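Local coordinates for protein BpsB (PgaB), Poly-beta-1,6-N-acetyl-D-glucosamine N-deacetylase (Bordetella bronchiseptica RB50, PDB 5BU6) that removes acetyl groups from poly-beta-1,6-N-acetyl-D-glucosamine, is required for biofilm formation, and is probably metal-dependent like other family 4 carbohydrate esterases, at residues Val149-His154 and His205-His210; Asp199-Ala204 and Ala234-Asn239; Val106-Ser111 and Ala138-Met143. The protein carries 5 engineered substitutions. All coordinates share one frame; numbering follows the deposited sequence.

Interaction 1. Residues Val149-His154 and His205-His210. Engineered in segment 205-210: His205 (natural residue Asp), His209 (natural residue Glu). With NI (nickel (II) ion), chain C; NI (nickel (II) ion), chain E; EDO (1,2-ethanediol), chain J; SCN (thiocyanate ion), chain H.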
loop_
_atom_site.group_PDB
_atom_site.type_symbol
_atom_site.label_atom_id
_atom_site.label_comp_id
_atom_site.label_asym_id
_atom_site.label_seq_id
_atom_site.Cartn_x
_atom_site.Cartn_y
_atom_site.Cartn_z
ATOM N N VAL A 149 11.440 5.766 6.633
ATOM C CA VAL A 149 10.114 5.379 6.169
ATOM C C VAL A 149 9.531 6.386 5.183
ATOM O O VAL A 149 9.483 7.568 5.465
ATOM C CB VAL A 149 9.155 5.231 7.363
ATOM C CG1 VAL A 149 7.724 5.068 6.894
ATOM C CG2 VAL A 149 9.590 4.066 8.258
ATOM N N GLU A 150 9.070 5.895 4.042
ATOM C CA GLU A 150 8.346 6.704 3.053
ATOM C C GLU A 150 6.861 6.467 3.274
ATOM O O GLU A 150 6.410 5.322 3.301
ATOM C CB GLU A 150 8.730 6.297 1.632
ATOM C CG GLU A 150 7.825 6.839 0.531
ATOM C CD GLU A 150 8.445 8.010 -0.224
ATOM O OE1 GLU A 150 9.601 8.378 0.076
ATOM O OE2 GLU A 150 7.775 8.563 -1.124
ATOM N N LEU A 151 6.100 7.537 3.441
ATOM C CA LEU A 151 4.655 7.399 3.594
ATOM C C LEU A 151 4.006 7.425 2.218
ATOM O O LEU A 151 4.398 8.200 1.328
ATOM C CB LEU A 151 4.089 8.512 4.477
ATOM C CG LEU A 151 4.509 8.547 5.946
ATOM C CD1 LEU A 151 3.704 9.615 6.703
ATOM C CD2 LEU A 151 4.358 7.189 6.601
ATOM N N ALA A 152 3.016 6.568 2.046
ATOM C CA ALA A 152 2.279 6.472 0.804
ATOM C C ALA A 152 0.791 6.457 1.108
ATOM O O ALA A 152 0.395 6.181 2.232
ATOM C CB ALA A 152 2.677 5.195 0.045
ATOM N N SER A 153 -0.024 6.749 0.107
ATOM C CA SER A 153 -1.464 6.569 0.226
ATOM C C SER A 153 -1.836 5.109 0.002
ATOM O O SER A 153 -1.354 4.480 -0.943
ATOM C CB SER A 153 -2.200 7.457 -0.774
ATOM O OG SER A 153 -3.598 7.247 -0.756
ATOM N N HIS A 154 -2.700 4.586 0.872
ATOM C CA HIS A 154 -3.401 3.319 0.617
ATOM C C HIS A 154 -4.868 3.625 0.325
ATOM O O HIS A 154 -5.740 2.810 0.611
ATOM C CB HIS A 154 -3.261 2.367 1.819
ATOM C CG HIS A 154 -3.357 0.921 1.463
ATOM N ND1 HIS A 154 -3.234 0.461 0.167
ATOM C CD2 HIS A 154 -3.573 -0.173 2.233
ATOM C CE1 HIS A 154 -3.379 -0.855 0.153
ATOM N NE2 HIS A 154 -3.566 -1.265 1.396
ATOM N N HIS A 205 -3.868 15.115 1.065
ATOM C CA HIS A 205 -4.005 16.279 1.931
ATOM C C HIS A 205 -3.936 15.888 3.417
ATOM O O HIS A 205 -3.249 16.544 4.201
ATOM C CB HIS A 205 -5.294 17.027 1.639
ATOM C CG HIS A 205 -5.747 17.884 2.777
ATOM N ND1 HIS A 205 -5.225 19.136 3.019
ATOM C CD2 HIS A 205 -6.640 17.648 3.767
ATOM C CE1 HIS A 205 -5.792 19.644 4.098
ATOM N NE2 HIS A 205 -6.655 18.762 4.569
ATOM N N LEU A 206 -4.636 14.826 3.802
ATOM C CA LEU A 206 -4.637 14.429 5.210
ATOM C C LEU A 206 -3.227 14.071 5.677
ATOM O O LEU A 206 -2.824 14.451 6.776
ATOM C CB LEU A 206 -5.589 13.253 5.452
ATOM C CG LEU A 206 -7.065 13.663 5.411
ATOM C CD1 LEU A 206 -7.950 12.430 5.474
ATOM C CD2 LEU A 206 -7.399 14.644 6.543
ATOM N N ILE A 207 -2.484 13.344 4.840
ATOM C CA ILE A 207 -1.127 12.961 5.200
ATOM C C ILE A 207 -0.218 14.170 5.340
ATOM O O ILE A 207 0.484 14.315 6.350
ATOM C CB ILE A 207 -0.537 11.950 4.184
ATOM C CG1 ILE A 207 -1.278 10.607 4.302
ATOM C CG2 ILE A 207 0.949 11.754 4.419
ATOM C CD1 ILE A 207 -0.987 9.630 3.151
ATOM N N ARG A 208 -0.251 15.071 4.362
ATOM C CA ARG A 208 0.519 16.301 4.508
ATOM C C ARG A 208 0.109 17.136 5.717
ATOM O O ARG A 208 0.972 17.653 6.420
ATOM C CB ARG A 208 0.416 17.170 3.250
ATOM C CG ARG A 208 1.419 18.312 3.286
ATOM C CD ARG A 208 1.384 19.185 2.061
ATOM N NE ARG A 208 2.482 20.140 2.112
ATOM C CZ ARG A 208 2.585 21.208 1.329
ATOM N NH1 ARG A 208 3.625 22.020 1.456
ATOM N NH2 ARG A 208 1.649 21.466 0.424
ATOM N N HIS A 209 -1.197 17.281 5.961
ATOM C CA HIS A 209 -1.647 18.119 7.072
ATOM C C HIS A 209 -1.117 17.613 8.415
ATOM O O HIS A 209 -0.660 18.405 9.251
ATOM C CB HIS A 209 -3.185 18.190 7.108
ATOM C CG HIS A 209 -3.725 19.018 8.235
ATOM N ND1 HIS A 209 -4.052 18.481 9.463
ATOM C CD2 HIS A 209 -3.989 20.342 8.321
ATOM C CE1 HIS A 209 -4.490 19.442 10.257
ATOM N NE2 HIS A 209 -4.457 20.581 9.589
ATOM N N HIS A 210 -1.180 16.297 8.612
ATOM C CA HIS A 210 -0.830 15.672 9.895
ATOM C C HIS A 210 0.609 15.236 10.081
ATOM O O HIS A 210 1.054 15.075 11.221
ATOM C CB HIS A 210 -1.715 14.445 10.127
ATOM C CG HIS A 210 -3.153 14.780 10.289
ATOM N ND1 HIS A 210 -4.033 14.803 9.228
ATOM C CD2 HIS A 210 -3.872 15.125 11.388
ATOM C CE1 HIS A 210 -5.235 15.138 9.666
ATOM N NE2 HIS A 210 -5.158 15.356 10.966
HETATM NI NI NI C . -4.278 -3.077 2.416
HETATM NI NI NI E . -6.662 15.964 12.427
HETATM C C1 EDO J . 12.396 7.521 2.599
HETATM O O1 EDO J . 12.776 6.179 2.922
HETATM C C2 EDO J . 12.911 7.876 1.202
HETATM O O2 EDO J . 12.131 7.250 0.168
HETATM S S SCN H . -7.957 18.641 9.811
HETATM C C SCN H . -7.861 19.136 8.071
HETATM N N SCN H . -7.801 19.449 6.986
HETATM O O HOH W 1 -2.306 -3.856 2.561
HETATM O O HOH W 2 -4.760 -4.957 3.382
#
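Ile207 meets Leu151, Ala152 and Ser153 where helix 189-211 packs against strand 149-153 of the curled parallel sheet of the family 4 esterase domain. The helix runs nearly against the strand, their axes inclined at 146°. The strand leads straight into His154, which with Asp84 and His159 binds a nickel ion that also holds two waters.

Along the helix, the engineered His205 comes first: its NE2 donates at 2.8 Å, in the plane of the ring, to the nitrogen of a thiocyanate that probably comes from the crystallisation liquor. Ile207 carries the contact itself. Its CG1 lies beside the backbone N (chi1 -68°) and the extended end brings CD1 to 3.8 Å from Ala152 O, while the other branch, CG2, stands 4.2 Å from Leu151 CD1, the two side chains meeting aslant. The engineered His209 turns one ring face to the thiocyanate. Last comes His210, stacked on Trp137 and holding a second nickel through NE2 at 2.2 Å. The other ring nitrogen, ND1, fixes its rotation: it donates to Leu206 O at 2.8 Å, and the backbone N of His210 reaches that same oxygen from the other face of its plane.

Interaction 2. Residues Asp199-Ala204 and Ala234-Asn239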
loop_
_atom_site.group_PDB
_atom_site.type_symbol
_atom_site.label_atom_id
_atom_site.label_comp_id
_atom_site.label_asym_id
_atom_site.label_seq_id
_atom_site.Cartn_x
_atom_site.Cartn_y
_atom_site.Cartn_z
ATOM N N ASP A 199 -11.002 10.975 -3.581
ATOM C CA ASP A 199 -10.420 10.049 -2.614
ATOM C C ASP A 199 -8.902 10.200 -2.522
ATOM O O ASP A 199 -8.360 10.366 -1.436
ATOM C CB ASP A 199 -10.763 8.608 -2.975
ATOM C CG ASP A 199 -10.363 7.632 -1.888
ATOM O OD1 ASP A 199 -9.161 7.283 -1.820
ATOM O OD2 ASP A 199 -11.246 7.224 -1.100
ATOM N N LEU A 200 -8.213 10.138 -3.660
ATOM C CA LEU A 200 -6.757 10.227 -3.630
ATOM C C LEU A 200 -6.305 11.595 -3.123
ATOM O O LEU A 200 -5.348 11.690 -2.347
ATOM C CB LEU A 200 -6.166 9.952 -5.022
ATOM C CG LEU A 200 -6.478 8.559 -5.574
ATOM C CD1 LEU A 200 -5.816 8.317 -6.923
ATOM C CD2 LEU A 200 -6.068 7.501 -4.572
ATOM N N LYS A 201 -6.978 12.650 -3.582
ATOM C CA LYS A 201 -6.645 14.013 -3.177
ATOM C C LYS A 201 -6.797 14.173 -1.661
ATOM O O LYS A 201 -5.933 14.735 -0.990
ATOM C CB LYS A 201 -7.539 15.032 -3.894
ATOM C CG LYS A 201 -7.094 16.484 -3.720
ATOM C CD LYS A 201 -8.229 17.471 -4.006
ATOM C CE LYS A 201 -8.960 17.168 -5.313
ATOM N NZ LYS A 201 -8.186 17.546 -6.533
ATOM N N THR A 202 -7.907 13.680 -1.129
ATOM C CA THR A 202 -8.122 13.704 0.311
ATOM C C THR A 202 -7.018 12.976 1.092
ATOM O O THR A 202 -6.513 13.512 2.084
ATOM C CB THR A 202 -9.503 13.111 0.667
ATOM O OG1 THR A 202 -10.518 13.877 0.013
ATOM C CG2 THR A 202 -9.761 13.156 2.176
ATOM N N SER A 203 -6.627 11.776 0.659
ATOM C CA SER A 203 -5.593 11.042 1.394
ATOM C C SER A 203 -4.259 11.785 1.380
ATOM O O SER A 203 -3.560 11.838 2.397
ATOM C CB SER A 203 -5.410 9.612 0.833
ATOM O OG SER A 203 -4.777 9.637 -0.433
ATOM N N ALA A 204 -3.906 12.395 0.250
ATOM C CA ALA A 204 -2.659 13.170 0.195
ATOM C C ALA A 204 -2.732 14.439 1.075
ATOM O O ALA A 204 -1.773 14.788 1.775
ATOM C CB ALA A 204 -2.316 13.542 -1.248
ATOM N N ALA A 234 -2.430 10.323 -11.626
ATOM C CA ALA A 234 -1.495 11.257 -12.258
ATOM C C ALA A 234 -1.945 12.712 -12.102
ATOM O O ALA A 234 -1.122 13.601 -11.884
ATOM C CB ALA A 234 -1.330 10.927 -13.714
ATOM N N GLU A 235 -3.251 12.946 -12.200
ATOM C CA GLU A 235 -3.792 14.300 -12.076
ATOM C C GLU A 235 -3.550 14.866 -10.686
ATOM O O GLU A 235 -3.323 16.063 -10.542
ATOM C CB GLU A 235 -5.294 14.335 -12.386
ATOM C CG GLU A 235 -5.647 14.041 -13.833
ATOM C CD GLU A 235 -7.127 13.771 -14.021
ATOM O OE1 GLU A 235 -7.911 14.053 -13.090
ATOM O OE2 GLU A 235 -7.502 13.266 -15.097
ATOM N N VAL A 236 -3.594 14.018 -9.661
ATOM C CA VAL A 236 -3.374 14.526 -8.310
ATOM C C VAL A 236 -1.906 14.412 -7.894
ATOM O O VAL A 236 -1.571 14.666 -6.741
ATOM C CB VAL A 236 -4.257 13.814 -7.269
ATOM C CG1 VAL A 236 -5.724 14.003 -7.613
ATOM C CG2 VAL A 236 -3.915 12.357 -7.193
ATOM N N GLY A 237 -1.038 14.047 -8.838
ATOM C CA GLY A 237 0.402 14.033 -8.590
ATOM C C GLY A 237 0.980 12.764 -7.977
ATOM O O GLY A 237 2.081 12.769 -7.417
ATOM N N LEU A 238 0.244 11.666 -8.074
ATOM C CA LEU A 238 0.722 10.396 -7.552
ATOM C C LEU A 238 1.202 9.520 -8.697
ATOM O O LEU A 238 0.493 8.603 -9.112
ATOM C CB LEU A 238 -0.378 9.699 -6.762
ATOM C CG LEU A 238 -0.907 10.480 -5.565
ATOM C CD1 LEU A 238 -1.951 9.662 -4.828
ATOM C CD2 LEU A 238 0.226 10.893 -4.633
ATOM N N ASN A 239 2.393 9.820 -9.218
ATOM C CA ASN A 239 2.923 9.144 -10.405
ATOM C C ASN A 239 3.675 7.845 -10.117
ATOM O O ASN A 239 4.301 7.276 -11.003
ATOM C CB ASN A 239 3.839 10.086 -11.168
ATOM C CG ASN A 239 3.115 11.319 -11.652
ATOM O OD1 ASN A 239 3.469 12.444 -11.297
ATOM N ND2 ASN A 239 2.079 11.116 -12.456
#
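Leu200 of helix 189-211 is received by Val236 and Leu238, on either side of Gly237 in the turn that ends helix 227-235, a helix terminus used as a packing surface. The contacts across the pair are apolar. Leu200 uses its CB, not its branched end, as the point of touch, 3.9 Å from Val236 CG2 and 4.2 Å from Leu238 CD1. With Val236 CG1 beside the backbone N (chi1 -59°), CG2 sits between N and the carbonyl carbon, and the two methyls face different residues: CG1 lies 4.3 Å from Lys201 CB at the exposed margin. Leu238 also touches Ile215.

Polar bonds lie around this apolar core. Within the helix, Ser203 OG donates to Leu200 O at 2.9 Å, sharing one face of that carbonyl with Ala204 N, so two donors grip one oxygen. Asp199 ties the helix to the backbone N atoms of His156 and Asn157 in a loop, and a Glu235-Arg197 salt bridge joins the two helices.

The turn is closed by backbone bonds: Gly237 N, at a positive phi of 87°, donates to Ala234 O at 3.1 Å, and Leu238 N reaches back to Ala233 O, the signature of a Schellman motif.

Interaction 3. Residues Val106-Ser111 and Ala138-Met143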
loop_
_atom_site.group_PDB
_atom_site.type_symbol
_atom_site.label_atom_id
_atom_site.label_comp_id
_atom_site.label_asym_id
_atom_site.label_seq_id
_atom_site.Cartn_x
_atom_site.Cartn_y
_atom_site.Cartn_z
ATOM N N VAL A 106 5.383 2.795 4.129
ATOM C CA VAL A 106 4.186 2.525 4.925
ATOM C C VAL A 106 3.005 3.208 4.230
ATOM O O VAL A 106 3.043 4.406 4.006
ATOM C CB VAL A 106 4.325 3.047 6.370
ATOM C CG1 VAL A 106 2.993 2.893 7.131
ATOM C CG2 VAL A 106 5.465 2.330 7.097
ATOM N N ALA A 107 1.983 2.447 3.865
ATOM C CA ALA A 107 0.862 2.994 3.103
ATOM C C ALA A 107 -0.352 3.080 4.028
ATOM O O ALA A 107 -0.738 2.082 4.665
ATOM C CB ALA A 107 0.565 2.138 1.873
ATOM N N VAL A 108 -0.914 4.281 4.105
ATOM C CA VAL A 108 -1.931 4.655 5.083
ATOM C C VAL A 108 -3.323 4.693 4.463
ATOM O O VAL A 108 -3.492 5.339 3.450
ATOM C CB VAL A 108 -1.597 6.058 5.652
ATOM C CG1 VAL A 108 -2.696 6.581 6.543
ATOM C CG2 VAL A 108 -0.242 6.026 6.363
ATOM N N VAL A 109 -4.312 4.005 5.037
ATOM C CA VAL A 109 -5.701 4.206 4.608
ATOM C C VAL A 109 -6.234 5.363 5.442
ATOM O O VAL A 109 -6.464 5.209 6.641
ATOM C CB VAL A 109 -6.592 2.978 4.814
ATOM C CG1 VAL A 109 -7.991 3.263 4.281
ATOM C CG2 VAL A 109 -5.986 1.737 4.134
ATOM N N THR A 110 -6.392 6.533 4.850
ATOM C CA THR A 110 -6.522 7.710 5.703
ATOM C C THR A 110 -7.904 7.815 6.363
ATOM O O THR A 110 -8.045 8.473 7.381
ATOM C CB THR A 110 -6.179 9.011 4.943
ATOM O OG1 THR A 110 -6.992 9.141 3.775
ATOM C CG2 THR A 110 -4.705 8.997 4.527
ATOM N N SER A 111 -8.921 7.158 5.825
ATOM C CA SER A 111 -10.208 7.208 6.515
ATOM C C SER A 111 -10.178 6.349 7.796
ATOM O O SER A 111 -11.033 6.507 8.668
ATOM C CB SER A 111 -11.368 6.767 5.604
ATOM O OG SER A 111 -11.337 5.372 5.384
ATOM N N ALA A 138 0.677 10.982 15.054
ATOM C CA ALA A 138 1.946 11.331 15.700
ATOM C C ALA A 138 2.972 10.234 15.483
ATOM O O ALA A 138 4.149 10.503 15.195
ATOM C CB ALA A 138 1.744 11.564 17.171
ATOM N N GLN A 139 2.525 8.990 15.612
ATOM C CA GLN A 139 3.393 7.845 15.345
ATOM C C GLN A 139 3.858 7.804 13.873
ATOM O O GLN A 139 5.036 7.580 13.596
ATOM C CB GLN A 139 2.679 6.535 15.727
ATOM C CG GLN A 139 2.629 6.320 17.245
ATOM C CD GLN A 139 1.624 5.266 17.668
ATOM O OE1 GLN A 139 0.840 4.770 16.865
ATOM N NE2 GLN A 139 1.632 4.938 18.947
ATOM N N LEU A 140 2.950 8.033 12.934
ATOM C CA LEU A 140 3.344 8.085 11.525
ATOM C C LEU A 140 4.344 9.191 11.229
ATOM O O LEU A 140 5.295 8.993 10.455
ATOM C CB LEU A 140 2.121 8.275 10.617
ATOM C CG LEU A 140 1.274 7.015 10.442
ATOM C CD1 LEU A 140 -0.100 7.401 9.949
ATOM C CD2 LEU A 140 1.932 6.049 9.456
ATOM N N ARG A 141 4.126 10.360 11.823
ATOM C CA ARG A 141 5.026 11.477 11.617
ATOM C C ARG A 141 6.413 11.135 12.153
ATOM O O ARG A 141 7.423 11.486 11.545
ATOM C CB ARG A 141 4.485 12.740 12.288
ATOM C CG ARG A 141 5.408 13.944 12.185
ATOM C CD ARG A 141 4.670 15.199 12.627
ATOM N NE ARG A 141 5.565 16.288 13.036
ATOM C CZ ARG A 141 6.167 17.129 12.197
ATOM N NH1 ARG A 141 6.952 18.094 12.667
ATOM N NH2 ARG A 141 5.991 17.002 10.888
ATOM N N GLU A 142 6.469 10.435 13.284
ATOM C CA GLU A 142 7.758 10.046 13.837
ATOM C C GLU A 142 8.529 9.113 12.893
ATOM O O GLU A 142 9.739 9.269 12.707
ATOM C CB GLU A 142 7.593 9.375 15.198
ATOM C CG GLU A 142 8.924 9.055 15.861
ATOM C CD GLU A 142 8.772 8.457 17.245
ATOM O OE1 GLU A 142 7.835 8.858 17.967
ATOM O OE2 GLU A 142 9.588 7.582 17.609
ATOM N N MET A 143 7.825 8.155 12.297
ATOM C CA MET A 143 8.441 7.233 11.351
ATOM C C MET A 143 8.960 7.976 10.127
ATOM O O MET A 143 10.062 7.722 9.638
ATOM C CB MET A 143 7.443 6.156 10.925
ATOM C CG MET A 143 7.106 5.193 12.055
ATOM S SD MET A 143 6.323 3.660 11.522
ATOM C CE MET A 143 4.961 4.271 10.548
#
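A beta-alpha-beta crossover illustrates how a helix is seated on a parallel sheet: strand 104-108 leads, through helix 110-113 and two short strands, to helix 137-145, and the chain then returns in strand 149-153, the parallel neighbour of the first strand. The helix lies over the strand from which the crossover started. The two run close to antiparallel, at 149°, with their axes 11.2 Å apart.

The contact is made entirely by methyl groups, all on buried residues. Val106 and Val108, two residues apart on the strand, point to the helix, and Leu140 and Met143, one turn apart, point back. Val108 and Leu140 approach tip to tip: Val108 CG2 rests against the leucine fork, 3.8 Å from Leu140 CD1 and 3.8 Å from Leu140 CD2. Val106 is shared between the two helix residues. Met143 CE sits against both of its branches, 4.0 Å from Val106 CG2 and 4.2 Å from Val106 CG1, and CG1 also meets Leu140 CD2 at 4.1 Å, valine and leucine slanting past one another. The methionine is extended as far as SD and then bends (chi3 -53°), which turns CE to the valine; the two side chains cross at about a right angle.

Just beyond the strand, Val109, at the N-cap position of helix 110-113, touches His154 and His159, two of the nickel ligands, and Thr110 OG1 is hydrogen-bonded to His156 ND1. On the sheet, strand 104-108 lies between strands 77-83 and 149-153. Val106 and Leu140 also touch Leu151 of the latter, Met143 packs onto Tyr90 and Phe94 of helix 88-100, and Arg141 NH2 bonds Thr211 O, so helix 137-145 bridges helices 88-100 and 189-211.

In the fold
Interactions 1 and 3 are neighbours on one sheet, their centres about 6 Å apart: Val106 N to Glu150 O is 2.9 Å and His154 N to Val108 O 2.8 Å, the latter linking the end of strand 104-108 to a nickel ligand. Interactions 1 and 2 share helix 189-211 and lie about 11 Å apart between centres, joined by a probable hydrogen bond of 2.7 Å between Ser153 OG and Ser203 OG. Interactions 2 and 3 lie about 16 Å apart between centres, yet Ser203 CA comes within 3.4 Å of Thr110 OG1. Interaction 1 holds the ligand His154, and the side chains of Val108 and Lys201 lie about 10 and 11 Å from a bound nickel.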